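Local atomic coordinates of putative hydrogenase (Pyrococcus furiosus, PDB entry 3LYU), a protein that probably serves as an oxidoreductase that uses FAD and a [2Fe-2S] cluster, here represented only by an internal alpha/beta domain of the longer chain. Residues 72-77 with 94-98; 30-34 with 59-64. All coordinates share one frame; numbering follows the deposited sequence.

Interaction 1 (72-77 with 94-98)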
ATOM      1  N   ILE B  72      19.100   4.779 -25.150  1.00 43.55           N
ATOM      2  CA  ILE B  72      19.525   3.589 -25.891  1.00 43.97           C
ATOM      3  C   ILE B  72      18.353   2.770 -26.419  1.00 42.96           C
ATOM      4  O   ILE B  72      17.388   2.518 -25.695  1.00 42.52           O
ATOM      5  CB  ILE B  72      20.389   2.642 -25.005  1.00 41.88           C
ATOM      6  CG1 ILE B  72      21.545   3.418 -24.364  1.00 41.03           C
ATOM      7  CG2 ILE B  72      20.896   1.469 -25.842  1.00 35.83           C
ATOM      8  CD1 ILE B  72      22.385   4.220 -25.350  1.00 46.00           C
ATOM      9  N   VAL B  73      18.442   2.349 -27.677  1.00 43.17           N
ATOM     10  CA  VAL B  73      17.384   1.538 -28.269  1.00 45.68           C
ATOM     11  C   VAL B  73      18.006   0.248 -28.791  1.00 45.64           C
ATOM     12  O   VAL B  73      18.988   0.278 -29.529  1.00 41.07           O
ATOM     13  CB  VAL B  73      16.661   2.277 -29.454  1.00 45.23           C
ATOM     14  CG1 VAL B  73      15.463   1.453 -29.935  1.00 44.91           C
ATOM     15  CG2 VAL B  73      16.191   3.655 -29.020  1.00 47.71           C
ATOM     16  N   GLU B  74      17.439  -0.884 -28.386  1.00 48.05           N
ATOM     17  CA  GLU B  74      17.915  -2.193 -28.820  1.00 47.82           C
ATOM     18  C   GLU B  74      16.779  -2.900 -29.556  1.00 48.28           C
ATOM     19  O   GLU B  74      15.990  -3.614 -28.936  1.00 49.32           O
ATOM     20  CB  GLU B  74      18.338  -3.030 -27.612  1.00 48.03           C
ATOM     21  CG  GLU B  74      19.616  -2.574 -26.968  1.00 51.63           C
ATOM     22  CD  GLU B  74      20.794  -2.627 -27.927  1.00 52.54           C
ATOM     23  OE1 GLU B  74      20.958  -3.663 -28.611  1.00 55.09           O
ATOM     24  OE2 GLU B  74      21.561  -1.641 -27.990  1.00 49.09           O
ATOM     25  N   PRO B  75      16.678  -2.708 -30.891  1.00 48.98           N
ATOM     26  CA  PRO B  75      15.624  -3.330 -31.707  1.00 49.81           C
ATOM     27  C   PRO B  75      15.911  -4.787 -32.051  1.00 50.01           C
ATOM     28  O   PRO B  75      16.844  -5.094 -32.787  1.00 49.62           O
ATOM     29  CB  PRO B  75      15.582  -2.444 -32.946  1.00 46.64           C
ATOM     30  CG  PRO B  75      17.023  -2.135 -33.143  1.00 46.14           C
ATOM     31  CD  PRO B  75      17.524  -1.832 -31.726  1.00 50.07           C
ATOM     32  N   VAL B  76      15.102  -5.680 -31.502  1.00 52.39           N
ATOM     33  CA  VAL B  76      15.256  -7.096 -31.751  1.00 52.41           C
ATOM     34  C   VAL B  76      14.350  -7.445 -32.943  1.00 54.52           C
ATOM     35  O   VAL B  76      13.193  -7.014 -33.006  1.00 50.55           O
ATOM     36  CB  VAL B  76      14.851  -7.902 -30.496  1.00 52.60           C
ATOM     37  CG1 VAL B  76      15.176  -9.372 -30.688  1.00 48.73           C
ATOM     38  CG2 VAL B  76      15.577  -7.357 -29.277  1.00 48.97           C
ATOM     39  N   PRO B  77      14.878  -8.208 -33.920  1.00 55.39           N
ATOM     40  CA  PRO B  77      14.135  -8.619 -35.118  1.00 55.59           C
ATOM     41  C   PRO B  77      12.949  -9.536 -34.819  1.00 58.55           C
ATOM     42  O   PRO B  77      13.098 -10.577 -34.173  1.00 59.09           O
ATOM     43  CB  PRO B  77      15.203  -9.309 -35.954  1.00 53.77           C
ATOM     44  CG  PRO B  77      16.087  -9.919 -34.904  1.00 55.10           C
ATOM     45  CD  PRO B  77      16.233  -8.790 -33.922  1.00 53.01           C
ATOM     46  N   ARG B  94      18.364 -10.049 -24.987  1.00 45.37           N
ATOM     47  CA  ARG B  94      18.971  -8.766 -25.329  1.00 45.84           C
ATOM     48  C   ARG B  94      18.898  -7.814 -24.141  1.00 47.21           C
ATOM     49  O   ARG B  94      19.748  -6.942 -23.971  1.00 49.19           O
ATOM     50  CB  ARG B  94      18.234  -8.153 -26.524  1.00 46.30           C
ATOM     51  CG  ARG B  94      18.715  -6.770 -26.930  1.00 50.37           C
ATOM     52  CD  ARG B  94      20.055  -6.831 -27.662  1.00 51.51           C
ATOM     53  NE  ARG B  94      19.931  -7.430 -28.988  1.00 52.65           N
ATOM     54  CZ  ARG B  94      19.437  -6.806 -30.052  1.00 51.04           C
ATOM     55  NH1 ARG B  94      19.359  -7.439 -31.218  1.00 47.64           N
ATOM     56  NH2 ARG B  94      19.036  -5.544 -29.958  1.00 51.40           N
ATOM     57  N   LEU B  95      17.867  -7.997 -23.321  1.00 45.12           N
ATOM     58  CA  LEU B  95      17.637  -7.165 -22.144  1.00 44.76           C
ATOM     59  C   LEU B  95      18.629  -7.441 -21.006  1.00 44.12           C
ATOM     60  O   LEU B  95      19.125  -6.506 -20.368  1.00 43.03           O
ATOM     61  CB  LEU B  95      16.203  -7.365 -21.643  1.00 44.41           C
ATOM     62  CG  LEU B  95      15.702  -6.474 -20.503  1.00 44.56           C
ATOM     63  CD1 LEU B  95      15.635  -5.020 -20.949  1.00 41.29           C
ATOM     64  CD2 LEU B  95      14.326  -6.957 -20.082  1.00 42.47           C
ATOM     65  N   LYS B  96      18.912  -8.714 -20.748  1.00 44.94           N
ATOM     66  CA  LYS B  96      19.850  -9.077 -19.690  1.00 49.83           C
ATOM     67  C   LYS B  96      21.242  -8.653 -20.123  1.00 50.22           C
ATOM     68  O   LYS B  96      21.990  -8.052 -19.351  1.00 51.79           O
ATOM     69  CB  LYS B  96      19.855 -10.584 -19.465  1.00 51.44           C
ATOM     70  CG  LYS B  96      18.480 -11.200 -19.478  1.00 54.46           C
ATOM     71  CD  LYS B  96      18.547 -12.715 -19.365  1.00 56.27           C
ATOM     72  CE  LYS B  96      18.897 -13.143 -17.955  1.00 58.55           C
ATOM     73  NZ  LYS B  96      18.830 -14.624 -17.839  1.00 59.39           N
ATOM     74  N   GLU B  97      21.572  -8.971 -21.372  1.00 50.30           N
ATOM     75  CA  GLU B  97      22.877  -8.655 -21.944  1.00 47.80           C
ATOM     76  C   GLU B  97      23.238  -7.172 -21.899  1.00 45.85           C
ATOM     77  O   GLU B  97      24.334  -6.822 -21.467  1.00 47.41           O
ATOM     78  CB  GLU B  97      22.954  -9.159 -23.395  1.00 51.45           C
ATOM     79  CG  GLU B  97      22.652 -10.654 -23.557  1.00 52.05           C
ATOM     80  CD  GLU B  97      22.773 -11.142 -24.991  1.00 53.77           C
ATOM     81  OE1 GLU B  97      22.182 -10.509 -25.893  1.00 52.29           O
ATOM     82  OE2 GLU B  97      23.449 -12.168 -25.215  1.00 56.00           O
ATOM     83  N   LYS B  98      22.327  -6.307 -22.338  1.00 46.82           N
ATOM     84  CA  LYS B  98      22.590  -4.866 -22.351  1.00 46.07           C
ATOM     85  C   LYS B  98      22.721  -4.267 -20.956  1.00 44.91           C
ATOM     86  O   LYS B  98      23.546  -3.380 -20.731  1.00 45.81           O
ATOM     87  CB  LYS B  98      21.497  -4.120 -23.124  1.00 41.52           C
ATOM     88  CG  LYS B  98      22.036  -3.195 -24.228  1.00 43.51           C
ATOM     89  CD  LYS B  98      23.209  -2.338 -23.750  1.00 38.11           C
ATOM     90  CE  LYS B  98      23.592  -1.273 -24.760  1.00 38.40           C
ATOM     91  NZ  LYS B  98      23.889  -1.846 -26.098  1.00 42.09           N
TER

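Interaction 2 (30-34 with 59-64)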
ATOM      1  N   ILE B  30       7.946   1.675 -22.532  1.00 30.31           N
ATOM      2  CA  ILE B  30       8.703   2.922 -22.701  1.00 33.97           C
ATOM      3  C   ILE B  30       7.814   4.173 -22.711  1.00 32.36           C
ATOM      4  O   ILE B  30       8.250   5.264 -22.353  1.00 34.70           O
ATOM      5  CB  ILE B  30       9.563   2.895 -24.002  1.00 30.75           C
ATOM      6  CG1 ILE B  30      10.676   3.949 -23.938  1.00 34.60           C
ATOM      7  CG2 ILE B  30       8.689   3.155 -25.215  1.00 37.88           C
ATOM      8  CD1 ILE B  30      11.694   3.686 -22.866  1.00 46.00           C
ATOM      9  N   VAL B  31       6.564   4.012 -23.111  1.00 37.09           N
ATOM     10  CA  VAL B  31       5.637   5.132 -23.138  1.00 35.91           C
ATOM     11  C   VAL B  31       5.471   5.721 -21.737  1.00 34.90           C
ATOM     12  O   VAL B  31       5.428   6.944 -21.554  1.00 37.69           O
ATOM     13  CB  VAL B  31       4.261   4.677 -23.642  1.00 38.54           C
ATOM     14  CG1 VAL B  31       3.309   5.875 -23.740  1.00 39.82           C
ATOM     15  CG2 VAL B  31       4.419   3.981 -24.984  1.00 39.64           C
ATOM     16  N   GLU B  32       5.385   4.835 -20.752  1.00 33.44           N
ATOM     17  CA  GLU B  32       5.209   5.234 -19.367  1.00 36.91           C
ATOM     18  C   GLU B  32       6.486   5.763 -18.711  1.00 36.71           C
ATOM     19  O   GLU B  32       6.443   6.722 -17.946  1.00 37.34           O
ATOM     20  CB  GLU B  32       4.641   4.053 -18.573  1.00 34.58           C
ATOM     21  CG  GLU B  32       4.224   4.385 -17.159  1.00 40.02           C
ATOM     22  CD  GLU B  32       3.429   3.276 -16.515  1.00 35.29           C
ATOM     23  OE1 GLU B  32       3.101   3.397 -15.308  1.00 35.16           O
ATOM     24  OE2 GLU B  32       3.129   2.283 -17.220  1.00 39.20           O
ATOM     25  N   VAL B  33       7.623   5.148 -19.000  1.00 40.96           N
ATOM     26  CA  VAL B  33       8.867   5.623 -18.405  1.00 38.72           C
ATOM     27  C   VAL B  33       9.263   6.978 -18.991  1.00 39.81           C
ATOM     28  O   VAL B  33       9.968   7.756 -18.353  1.00 36.83           O
ATOM     29  CB  VAL B  33      10.047   4.581 -18.570  1.00 42.99           C
ATOM     30  CG1 VAL B  33       9.768   3.622 -19.698  1.00 37.86           C
ATOM     31  CG2 VAL B  33      11.365   5.298 -18.838  1.00 35.71           C
ATOM     32  N   TYR B  34       8.789   7.279 -20.195  1.00 40.30           N
ATOM     33  CA  TYR B  34       9.132   8.550 -20.817  1.00 36.60           C
ATOM     34  C   TYR B  34       8.905   9.742 -19.895  1.00 36.25           C
ATOM     35  O   TYR B  34       9.867  10.395 -19.487  1.00 40.24           O
ATOM     36  CB  TYR B  34       8.362   8.745 -22.123  1.00 41.05           C
ATOM     37  CG  TYR B  34       8.554  10.120 -22.728  1.00 41.42           C
ATOM     38  CD1 TYR B  34       9.838  10.676 -22.876  1.00 40.75           C
ATOM     39  CD2 TYR B  34       7.460  10.858 -23.178  1.00 39.38           C
ATOM     40  CE1 TYR B  34      10.019  11.935 -23.459  1.00 34.57           C
ATOM     41  CE2 TYR B  34       7.632  12.112 -23.767  1.00 39.04           C
ATOM     42  CZ  TYR B  34       8.908  12.645 -23.906  1.00 37.37           C
ATOM     43  OH  TYR B  34       9.057  13.878 -24.498  1.00 37.23           O
ATOM     44  N   ILE B  59       9.414   3.543 -30.282  1.00 55.18           N
ATOM     45  CA  ILE B  59       8.609   4.755 -30.232  1.00 53.94           C
ATOM     46  C   ILE B  59       9.262   5.745 -29.275  1.00 51.58           C
ATOM     47  O   ILE B  59      10.050   5.353 -28.422  1.00 50.57           O
ATOM     48  CB  ILE B  59       7.165   4.428 -29.751  1.00 52.63           C
ATOM     49  CG1 ILE B  59       6.245   5.631 -29.975  1.00 52.23           C
ATOM     50  CG2 ILE B  59       7.176   4.022 -28.286  1.00 49.33           C
ATOM     51  CD1 ILE B  59       6.067   6.023 -31.453  1.00 46.00           C
ATOM     52  N   LEU B  60       8.947   7.026 -29.439  1.00 49.07           N
ATOM     53  CA  LEU B  60       9.491   8.088 -28.589  1.00 47.78           C
ATOM     54  C   LEU B  60      10.997   8.275 -28.633  1.00 47.16           C
ATOM     55  O   LEU B  60      11.531   9.056 -27.850  1.00 47.12           O
ATOM     56  CB  LEU B  60       9.077   7.873 -27.135  1.00 48.69           C
ATOM     57  CG  LEU B  60       7.810   8.556 -26.620  1.00 48.86           C
ATOM     58  CD1 LEU B  60       6.686   8.495 -27.654  1.00 46.84           C
ATOM     59  CD2 LEU B  60       7.400   7.865 -25.331  1.00 49.88           C
ATOM     60  N   LYS B  61      11.673   7.577 -29.544  1.00 51.94           N
ATOM     61  CA  LYS B  61      13.131   7.669 -29.669  1.00 53.41           C
ATOM     62  C   LYS B  61      13.668   9.104 -29.698  1.00 53.96           C
ATOM     63  O   LYS B  61      14.551   9.467 -28.920  1.00 53.29           O
ATOM     64  CB  LYS B  61      13.596   6.931 -30.923  1.00 52.81           C
ATOM     65  CG  LYS B  61      15.093   7.018 -31.160  1.00 54.61           C
ATOM     66  CD  LYS B  61      15.523   6.173 -32.351  1.00 57.10           C
ATOM     67  CE  LYS B  61      17.030   6.226 -32.545  1.00 58.86           C
ATOM     68  NZ  LYS B  61      17.475   7.616 -32.810  1.00 63.00           N
ATOM     69  N   GLU B  62      13.122   9.907 -30.607  1.00 56.69           N
ATOM     70  CA  GLU B  62      13.502  11.305 -30.790  1.00 55.25           C
ATOM     71  C   GLU B  62      13.256  12.114 -29.507  1.00 52.80           C
ATOM     72  O   GLU B  62      14.126  12.851 -29.027  1.00 48.94           O
ATOM     73  CB  GLU B  62      12.656  11.891 -31.918  1.00 59.00           C
ATOM     74  CG  GLU B  62      13.277  13.034 -32.692  1.00 63.91           C
ATOM     75  CD  GLU B  62      14.235  12.545 -33.750  1.00 67.85           C
ATOM     76  OE1 GLU B  62      14.526  13.323 -34.684  1.00 70.74           O
ATOM     77  OE2 GLU B  62      14.694  11.386 -33.640  1.00 65.90           O
ATOM     78  N   GLU B  63      12.047  11.948 -28.973  1.00 51.08           N
ATOM     79  CA  GLU B  63      11.582  12.630 -27.772  1.00 50.41           C
ATOM     80  C   GLU B  63      12.430  12.468 -26.527  1.00 50.61           C
ATOM     81  O   GLU B  63      12.700  13.447 -25.845  1.00 50.64           O
ATOM     82  CB  GLU B  63      10.149  12.189 -27.436  1.00 52.04           C
ATOM     83  CG  GLU B  63       9.059  12.641 -28.408  1.00 50.49           C
ATOM     84  CD  GLU B  63       9.014  11.837 -29.700  1.00 54.05           C
ATOM     85  OE1 GLU B  63       8.084  12.060 -30.508  1.00 51.22           O
ATOM     86  OE2 GLU B  63       9.899  10.989 -29.916  1.00 56.35           O
ATOM     87  N   LEU B  64      12.841  11.243 -26.214  1.00 51.60           N
ATOM     88  CA  LEU B  64      13.626  11.041 -25.005  1.00 53.06           C
ATOM     89  C   LEU B  64      15.143  11.122 -25.169  1.00 53.71           C
ATOM     90  O   LEU B  64      15.887  10.981 -24.200  1.00 54.43           O
ATOM     91  CB  LEU B  64      13.206   9.739 -24.295  1.00 55.24           C
ATOM     92  CG  LEU B  64      13.577   8.328 -24.743  1.00 57.11           C
ATOM     93  CD1 LEU B  64      12.714   7.344 -23.985  1.00 52.75           C
ATOM     94  CD2 LEU B  64      13.359   8.164 -26.218  1.00 57.97           C
TER

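Interaction 1 (72-77 with 94-98)
Glu74 reaches out between Arg94 and Lys98 and gives one carboxylate oxygen to each: its OE1 lies 3.0 Å from NH2 of Arg94, its OE2 3.0 Å from NZ of Lys98. Together the three form a salt-bridge network, but neither bridge is flat. The carboxylate and guanidinium planes are turned 77° apart, which excludes a coplanar two-pronged pairing, and the N-H of Arg94 NH2 is poorly aimed at OE1 (121°), so the hydrogen bond is weak. Lys98 approaches from well above the carboxylate plane. Its CG also packs on CG of Glu74 at 3.7 Å, and its CE on CG2 of Ile72 at 4.0 Å. Ile72, Glu74 and Val76 alternate along edge strand 70-76 and face helix 84-104, the helix of the beta-alpha-beta crossover to strand 110-114; the local axes run 10.3 Å apart at 147°. Arg94 and Lys98, one turn apart, are the residues that answer. Bends at chi2 and chi3 fold the Arg94 chain back, so that CG2 of Val76 sits over the centre of one guanidinium face while also touching Arg94 CB at 3.9 Å. Were Arg94 replaced by an alanine, Val76 would probably lose the flat group lying against its CG2, and OE1 of Glu74 this charged partner. Beyond the pair, Val76 packs on Asn90 and Val91, and Ile72 and Glu74 on Leu50 of the neighbouring strand.

Interaction 2 (30-34 with 59-64)
Tyr34 lies with one ring face under Leu60, whose CG stands 4.1 Å above the ring plane, displaced toward the rim. The closer touch is made by the CD2 branch of Leu60, 3.5 Å from CB of Tyr34, where the two side chains meet at about a right angle. With CG anti to the backbone N (chi1 173°), the Tyr34 ring extends from helix 29-42 across to the short helix 61-65. There CB of Leu64 approaches CD1 of Tyr34 obliquely, at 3.8 Å. At the phenol end, Tyr34 OH meets the aliphatic part of Glu63, 3.6 Å from its CB, while the carboxylate leads away. Nearer the sheet, Ile30 and Leu64 reach tip to tip, CD1 of Ile30 lying 4.0 Å from CD1 of Leu64. On its other branch, CG2 of Ile30 meets CG2 of Ile59 at 3.5 Å. No hydrogen bond crosses between the segments; the 360 Å² buried between them comes mainly from apolar side-chain packing. Ile30 also rests on His51 and Leu64 on Thr49, both of strand 46-54, and Ile59 touches Leu85 of the second subunit. Two helices packed side by side over one face of a parallel sheet, each following its strand, are typical of a Rossmann-like alpha/beta domain, consistent with the nucleotide-binding module of ferredoxin reductase relatives.

Overall arrangement
Interactions 1 and 2 have centres about 15 Å apart and lie on opposite faces of the same five-stranded parallel sheet. Evidence comes from strand 70-76: alternate residues serve interaction 1, whereas Val73 points away from helix 84-104 and packs its CG2 4.1 Å from CG of Lys61 on helix 61-65. Along the chain the contacts come in series, interaction 2 closing with 59-64 before interaction 1 opens at 72, and helix 61-65 leads directly into strand 70-76. The sheet is thus flanked on both faces, by helices 29-42 and 61-65, joined mainly by apolar contacts, and by crossover helix 84-104, salt-bridged to edge strand 70-76, giving the domain's three-layer alpha-beta-alpha sandwich.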